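Local coordinates for OmpT protein (Vibrio cholerae serotype O1, PDB 6EHD) that probably acts as a porin, a water-filled beta-barrel channel that lets small solutes diffuse across the outer membrane, at residues 9-14 and 40-45; 97-102 and 234-239. The protein carries 1 engineered substitution. All blocks are in the same frame, centred on the assembly; numbering follows the deposited sequence. Where two conformers were deposited one is given.

Overall arrangement
Both interactions involve the barrel wall of a Gram-negative porin, and their centres lie about 32 Å apart. Interaction 1 is a surface contact. It zips together the two strands of a hairpin, 9-24 and 30-47, through regular backbone hydrogen bonds, with polar side chains on one face and apolar ones on the other. Interaction 2 is buried. It lays the loop that holds residues 97-102 against strand 227-242, far along the chain, and no hydrogen bond crosses it. There the contact is made by small side chains and one tyrosine ring. Interaction 1 thus builds the wall, while interaction 2 sets an inward-folded loop against that wall.

Interaction 1. Residues 9-14 and 40-45; sequences GTVDFY and VDANYT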
loop_
_atom_site.group_PDB
_atom_site.type_symbol
_atom_site.label_atom_id
_atom_site.label_comp_id
_atom_site.label_asym_id
_atom_site.label_seq_id
_atom_site.Cartn_x
_atom_site.Cartn_y
_atom_site.Cartn_z
ATOM N N GLY A 9 -3.537 31.320 -2.562
ATOM C CA GLY A 9 -2.470 30.373 -2.172
ATOM C C GLY A 9 -2.657 29.850 -0.739
ATOM O O GLY A 9 -3.135 30.599 0.108
ATOM N N THR A 10 -2.285 28.591 -0.479
ATOM C CA THR A 10 -2.245 27.990 0.899
ATOM C C THR A 10 -0.981 27.197 1.097
ATOM O O THR A 10 -0.502 26.501 0.165
ATOM C CB THR A 10 -3.448 27.058 1.104
ATOM O OG1 THR A 10 -3.576 26.207 -0.051
ATOM C CG2 THR A 10 -4.730 27.850 1.252
ATOM N N VAL A 11 -0.377 27.304 2.288
ATOM C CA VAL A 11 0.777 26.537 2.629
ATOM C C VAL A 11 0.313 25.735 3.930
ATOM O O VAL A 11 -0.119 26.374 4.882
ATOM C CB VAL A 11 2.007 27.402 2.844
ATOM C CG1 VAL A 11 3.210 26.566 3.215
ATOM C CG2 VAL A 11 2.390 28.148 1.535
ATOM N N ASP A 12 0.302 24.388 3.881
ATOM C CA ASP A 12 -0.185 23.563 5.019
ATOM C C ASP A 12 0.962 22.747 5.557
ATOM O O ASP A 12 1.539 21.952 4.871
ATOM C CB ASP A 12 -1.339 22.677 4.575
ATOM C CG ASP A 12 -2.577 23.487 4.200
ATOM O OD1 ASP A 12 -2.985 24.346 4.981
ATOM O OD2 ASP A 12 -3.125 23.267 3.105
ATOM N N PHE A 13 1.330 22.978 6.819
ATOM C CA PHE A 13 2.344 22.156 7.503
ATOM C C PHE A 13 1.568 21.011 8.211
ATOM O O PHE A 13 0.567 21.290 8.845
ATOM C CB PHE A 13 3.165 22.921 8.544
ATOM C CG PHE A 13 4.194 23.822 7.943
ATOM C CD1 PHE A 13 3.811 25.039 7.400
ATOM C CD2 PHE A 13 5.529 23.451 7.909
ATOM C CE1 PHE A 13 4.750 25.897 6.861
ATOM C CE2 PHE A 13 6.483 24.305 7.371
ATOM C CZ PHE A 13 6.083 25.519 6.828
ATOM N N TYR A 14 1.950 19.754 7.988
ATOM C CA TYR A 14 1.090 18.602 8.472
ATOM C C TYR A 14 2.007 17.510 8.941
ATOM O O TYR A 14 3.180 17.529 8.632
ATOM C CB TYR A 14 0.123 18.062 7.356
ATOM C CG TYR A 14 0.874 17.368 6.255
ATOM C CD1 TYR A 14 1.445 18.102 5.136
ATOM C CD2 TYR A 14 1.065 15.977 6.268
ATOM C CE1 TYR A 14 2.184 17.443 4.171
ATOM C CE2 TYR A 14 1.814 15.348 5.328
ATOM C CZ TYR A 14 2.359 16.096 4.229
ATOM O OH TYR A 14 3.128 15.390 3.355
ATOM N N VAL A 40 5.189 19.615 4.065
ATOM C CA VAL A 40 4.521 20.843 3.673
ATOM C C VAL A 40 3.903 20.637 2.296
ATOM O O VAL A 40 4.521 19.970 1.440
ATOM C CB VAL A 40 5.496 22.024 3.707
ATOM C CG1 VAL A 40 6.722 21.766 2.883
ATOM C CG2 VAL A 40 4.836 23.319 3.286
ATOM N N ASP A 41 2.669 21.092 2.176
ATOM C CA ASP A 41 1.803 20.999 0.989
ATOM C C ASP A 41 1.357 22.423 0.603
ATOM O O ASP A 41 0.490 23.055 1.264
ATOM C CB ASP A 41 0.585 20.118 1.281
ATOM C CG ASP A 41 -0.215 19.776 0.022
ATOM O OD1 ASP A 41 0.241 20.018 -1.131
ATOM O OD2 ASP A 41 -1.317 19.223 0.150
ATOM N N ALA A 42 1.944 22.944 -0.489
ATOM C CA ALA A 42 1.633 24.287 -1.001
ATOM C C ALA A 42 0.782 24.215 -2.307
ATOM O O ALA A 42 1.100 23.415 -3.193
ATOM C CB ALA A 42 2.948 25.027 -1.255
ATOM N N ASN A 43 -0.324 24.943 -2.347
ATOM C CA ASN A 43 -1.272 24.955 -3.477
ATOM C C ASN A 43 -1.528 26.397 -3.912
ATOM O O ASN A 43 -1.605 27.317 -3.078
ATOM C CB ASN A 43 -2.599 24.209 -3.184
ATOM C CG ASN A 43 -2.362 22.686 -3.027
ATOM O OD1 ASN A 43 -2.354 21.942 -4.032
ATOM N ND2 ASN A 43 -2.013 22.235 -1.789
ATOM N N TYR A 44 -1.631 26.601 -5.227
ATOM C CA TYR A 44 -1.942 27.918 -5.736
ATOM C C TYR A 44 -2.845 27.793 -6.956
ATOM O O TYR A 44 -2.485 27.114 -7.912
ATOM C CB TYR A 44 -0.616 28.660 -6.047
ATOM C CG TYR A 44 -0.872 30.096 -6.468
ATOM C CD1 TYR A 44 -0.986 31.114 -5.514
ATOM C CD2 TYR A 44 -1.046 30.441 -7.816
ATOM C CE1 TYR A 44 -1.259 32.444 -5.900
ATOM C CE2 TYR A 44 -1.324 31.765 -8.213
ATOM C CZ TYR A 44 -1.422 32.766 -7.261
ATOM O OH TYR A 44 -1.670 34.070 -7.652
ATOM N N THR A 45 -3.990 28.461 -6.927
ATOM C CA THR A 45 -4.943 28.485 -8.020
ATOM C C THR A 45 -4.638 29.687 -8.923
ATOM O O THR A 45 -4.655 30.839 -8.482
ATOM C CB THR A 45 -6.394 28.596 -7.441
ATOM O OG1 THR A 45 -6.670 27.436 -6.683
ATOM C CG2 THR A 45 -7.458 28.657 -8.512
HETATM O O HOH W 1 -1.915 23.713 0.747
#
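Thr10 and Asn43 face each other as a hydrogen-bonded antiparallel pair. Thr10 N gives to Asn43 O at 3.0 Å, and Asn43 N returns a bond to Thr10 O. Asp12 and Asp41 repeat this. Asp12 N bonds Asp41 O at 2.9 Å from above the carbonyl plane, 40° out of it. On the face with Val11 and Val40, Val11 CG1 meets Val40 CG2 at 3.6 Å. Val40 CG2 is anti to its backbone N, which turns it toward the partner strand and under one face of the Phe13 ring, near its centre. At the far end, Tyr44 CD1 rests 3.7 Å from Gly9 CA.

The opposite face is polar. A water accepts from Asn43 ND2 at 2.9 Å and also bonds Thr10 OG1 at 3.1 Å. Its link to Asp12 is less certain, because that side chain has two conformers. Asn43 ND2 makes a weak bond to Asp41 OD1, which also takes one from Gln53. Tyr14 lays its ring edge near Asp41 N, and its hydroxyl bonds Glu57. Asp12, Phe13 and Trp325 form a calcium site seen in a structure of this protein; no calcium is bound to this chain here.

The contact is an antiparallel hairpin in the wall of the porin beta barrel, with strand 2-6 beside 9-14 and strand 50-59 beside 40-45.

Interaction 2. Residues 97-102 and 234-239; sequences ADYSYF and SVAGTY. With C8E ((hydroxyethyloxy)tri(ethyloxy)octane), chain G; C8E ((hydroxyethyloxy)tri(ethyloxy)octane), chain H.
The backbones of Ala97 and Ala236 come nearest, with CA atoms 6.0 Å apart, where an irregular loop comes up to the extended strand 234-239 and then turns away. Ala97 O sits between two side chains of the strand, 3.6 Å from Ser234 CB and equally far from Ala236 CB. Tyr99 is the main side chain. Its CG is anti to the carbonyl carbon, chi1 -56°, which brings the CD2/CE2 side of the ring to the strand. Tyr99 CD2 touches Ala236 CB at 3.7 Å, and Gly237 N lies at the ring edge, near its plane. Thr238 crosses Tyr99 at about a right angle, its CG2 3.9 Å from Tyr99 CB.

Asp98 OD1 accepts from Ser100 N at 3.0 Å, an Asx turn, and from Ser100 OG at 2.6 Å through its syn lone pair. One detergent molecule places C14 over a face of the Tyr101 ring, and another passes Gly237 on the strand.

The long connection between barrel strands 80-84 and 121-128 holds 97-102. Its position is consistent with the L3 constriction loop of general porins, which folds into the barrel. With no hydrogen bond between them, the two segments meet by van der Waals contact of small groups and one side of a tyrosine ring. Polar ties of the loop include its own Asp98 and Ser100 bonds and side chains of other barrel strands, such as Thr213, Tyr270 and Glu202.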
loop_
_atom_site.group_PDB
_atom_site.type_symbol
_atom_site.label_atom_id
_atom_site.label_comp_id
_atom_site.label_asym_id
_atom_site.label_seq_id
_atom_site.Cartn_x
_atom_site.Cartn_y
_atom_site.Cartn_z
ATOM N N ALA A 97 -9.426 -4.203 -0.359
ATOM C CA ALA A 97 -10.197 -4.501 0.839
ATOM C C ALA A 97 -9.306 -5.079 1.974
ATOM O O ALA A 97 -9.426 -6.230 2.381
ATOM C CB ALA A 97 -11.411 -5.447 0.511
ATOM N N ASP A 98 -8.451 -4.192 2.516
ATOM C CA ASP A 98 -7.714 -4.417 3.735
ATOM C C ASP A 98 -7.930 -3.189 4.673
ATOM O O ASP A 98 -7.550 -2.036 4.229
ATOM C CB ASP A 98 -6.170 -4.632 3.490
ATOM C CG ASP A 98 -5.323 -4.430 4.813
ATOM O OD1 ASP A 98 -5.810 -4.834 5.916
ATOM O OD2 ASP A 98 -4.209 -3.845 4.742
ATOM N N TYR A 99 -8.601 -3.382 5.819
ATOM C CA TYR A 99 -8.968 -2.318 6.720
ATOM C C TYR A 99 -8.171 -2.382 8.020
ATOM O O TYR A 99 -8.495 -1.692 8.980
ATOM C CB TYR A 99 -10.464 -2.349 6.987
ATOM C CG TYR A 99 -11.302 -2.271 5.711
ATOM C CD1 TYR A 99 -11.014 -1.360 4.683
ATOM C CD2 TYR A 99 -12.354 -3.132 5.539
ATOM C CE1 TYR A 99 -11.724 -1.379 3.478
ATOM C CE2 TYR A 99 -13.091 -3.146 4.336
ATOM C CZ TYR A 99 -12.809 -2.249 3.330
ATOM O OH TYR A 99 -13.604 -2.273 2.146
ATOM N N SER A 100 -7.075 -3.152 8.025
ATOM C CA SER A 100 -6.249 -3.301 9.246
ATOM C C SER A 100 -5.268 -2.127 9.513
ATOM O O SER A 100 -4.978 -1.289 8.625
ATOM C CB SER A 100 -5.436 -4.623 9.110
ATOM O OG SER A 100 -4.406 -4.536 8.126
ATOM N N TYR A 101 -4.716 -2.099 10.745
ATOM C CA TYR A 101 -3.651 -1.165 11.183
ATOM C C TYR A 101 -2.252 -1.833 11.215
ATOM O O TYR A 101 -1.279 -1.121 11.218
ATOM C CB TYR A 101 -3.981 -0.606 12.569
ATOM C CG TYR A 101 -4.853 0.566 12.568
ATOM C CD1 TYR A 101 -4.314 1.836 12.463
ATOM C CD2 TYR A 101 -6.238 0.447 12.703
ATOM C CE1 TYR A 101 -5.181 2.955 12.383
ATOM C CE2 TYR A 101 -7.079 1.566 12.698
ATOM C CZ TYR A 101 -6.523 2.843 12.556
ATOM O OH TYR A 101 -7.349 3.982 12.511
ATOM N N PHE A 102 -2.130 -3.178 11.185
ATOM C CA PHE A 102 -0.875 -3.912 11.320
ATOM C C PHE A 102 -0.599 -5.105 10.401
ATOM O O PHE A 102 0.473 -5.191 9.797
ATOM C CB PHE A 102 -0.641 -4.436 12.777
ATOM C CG PHE A 102 -0.406 -3.382 13.821
ATOM C CD1 PHE A 102 0.796 -2.774 13.920
ATOM C CD2 PHE A 102 -1.472 -3.018 14.707
ATOM C CE1 PHE A 102 1.022 -1.805 14.933
ATOM C CE2 PHE A 102 -1.216 -2.085 15.754
ATOM C CZ PHE A 102 0.024 -1.503 15.831
ATOM N N SER A 234 -9.580 -11.273 -0.695
ATOM C CA SER A 234 -9.650 -10.534 0.568
ATOM C C SER A 234 -11.128 -10.150 0.813
ATOM O O SER A 234 -11.819 -9.596 -0.083
ATOM C CB SER A 234 -8.776 -9.246 0.485
ATOM O OG SER A 234 -7.427 -9.558 0.131
ATOM N N VAL A 235 -11.648 -10.517 2.000
ATOM C CA VAL A 235 -13.037 -10.252 2.454
ATOM C C VAL A 235 -12.913 -9.531 3.797
ATOM O O VAL A 235 -12.417 -10.120 4.748
ATOM C CB VAL A 235 -13.860 -11.547 2.622
ATOM C CG1 VAL A 235 -15.276 -11.158 2.866
ATOM C CG2 VAL A 235 -13.766 -12.363 1.384
ATOM N N ALA A 236 -13.416 -8.329 3.912
ATOM C CA ALA A 236 -13.147 -7.518 5.142
ATOM C C ALA A 236 -14.325 -6.582 5.403
ATOM O O ALA A 236 -15.134 -6.260 4.531
ATOM C CB ALA A 236 -11.837 -6.723 5.025
ATOM N N GLY A 237 -14.401 -6.083 6.646
ATOM C CA GLY A 237 -15.432 -5.087 7.006
ATOM C C GLY A 237 -15.114 -4.252 8.226
ATOM O O GLY A 237 -14.220 -4.598 9.027
ATOM N N THR A 238 -15.942 -3.213 8.380
ATOM C CA THR A 238 -15.865 -2.338 9.576
ATOM C C THR A 238 -17.244 -2.043 10.070
ATOM O O THR A 238 -18.228 -2.066 9.280
ATOM C CB THR A 238 -15.131 -1.008 9.269
ATOM O OG1 THR A 238 -15.907 -0.123 8.458
ATOM C CG2 THR A 238 -13.732 -1.178 8.663
ATOM N N TYR A 239 -17.357 -1.738 11.359
ATOM C CA TYR A 239 -18.675 -1.431 11.947
ATOM C C TYR A 239 -18.506 -0.368 13.021
ATOM O O TYR A 239 -17.774 -0.597 14.000
ATOM C CB TYR A 239 -19.341 -2.642 12.542
ATOM C CG TYR A 239 -20.845 -2.471 12.705
ATOM C CD1 TYR A 239 -21.407 -1.840 13.864
ATOM C CD2 TYR A 239 -21.734 -2.892 11.715
ATOM C CE1 TYR A 239 -22.803 -1.642 13.990
ATOM C CE2 TYR A 239 -23.114 -2.652 11.835
ATOM C CZ TYR A 239 -23.627 -2.039 12.989
ATOM O OH TYR A 239 -24.980 -1.832 13.093
HETATM C C11 C8E G . -9.637 1.851 7.507
HETATM O O12 C8E G . -8.460 2.196 8.288
HETATM C C13 C8E G . -7.298 1.445 7.846
HETATM C C14 C8E G . -6.022 1.939 8.506
HETATM O O15 C8E G . -5.825 3.267 7.963
HETATM C C16 C8E G . -5.164 4.230 8.735
HETATM C C17 C8E G . -3.770 3.908 8.451
HETATM O O18 C8E G . -2.998 5.026 8.025
HETATM C C19 C8E G . -1.570 5.000 7.855
HETATM C C20 C8E G . -0.474 4.926 6.725
HETATM O O21 C8E G . 0.980 4.603 7.062
HETATM C C1 C8E H . -28.742 -3.472 12.162
HETATM C C2 C8E H . -28.488 -4.709 11.319
HETATM C C3 C8E H . -27.825 -4.333 9.995
HETATM C C4 C8E H . -26.957 -5.452 9.394
HETATM C C5 C8E H . -25.596 -4.931 8.923
HETATM C C6 C8E H . -24.599 -6.074 8.746
HETATM C C7 C8E H . -23.978 -6.508 10.072
HETATM C C8 C8E H . -22.840 -7.508 9.897
HETATM O O9 C8E H . -21.554 -6.868 10.053
HETATM C C10 C8E H . -21.059 -6.208 8.882
HETATM C C11 C8E H . -19.553 -5.909 8.938
HETATM O O12 C8E H . -19.005 -6.307 10.175
HETATM C C13 C8E H . -17.624 -5.988 10.458
HETATM C C14 C8E H . -17.224 -6.821 11.645
HETATM O O15 C8E H . -16.404 -6.130 12.542
HETATM C C16 C8E H . -16.172 -6.796 13.811
#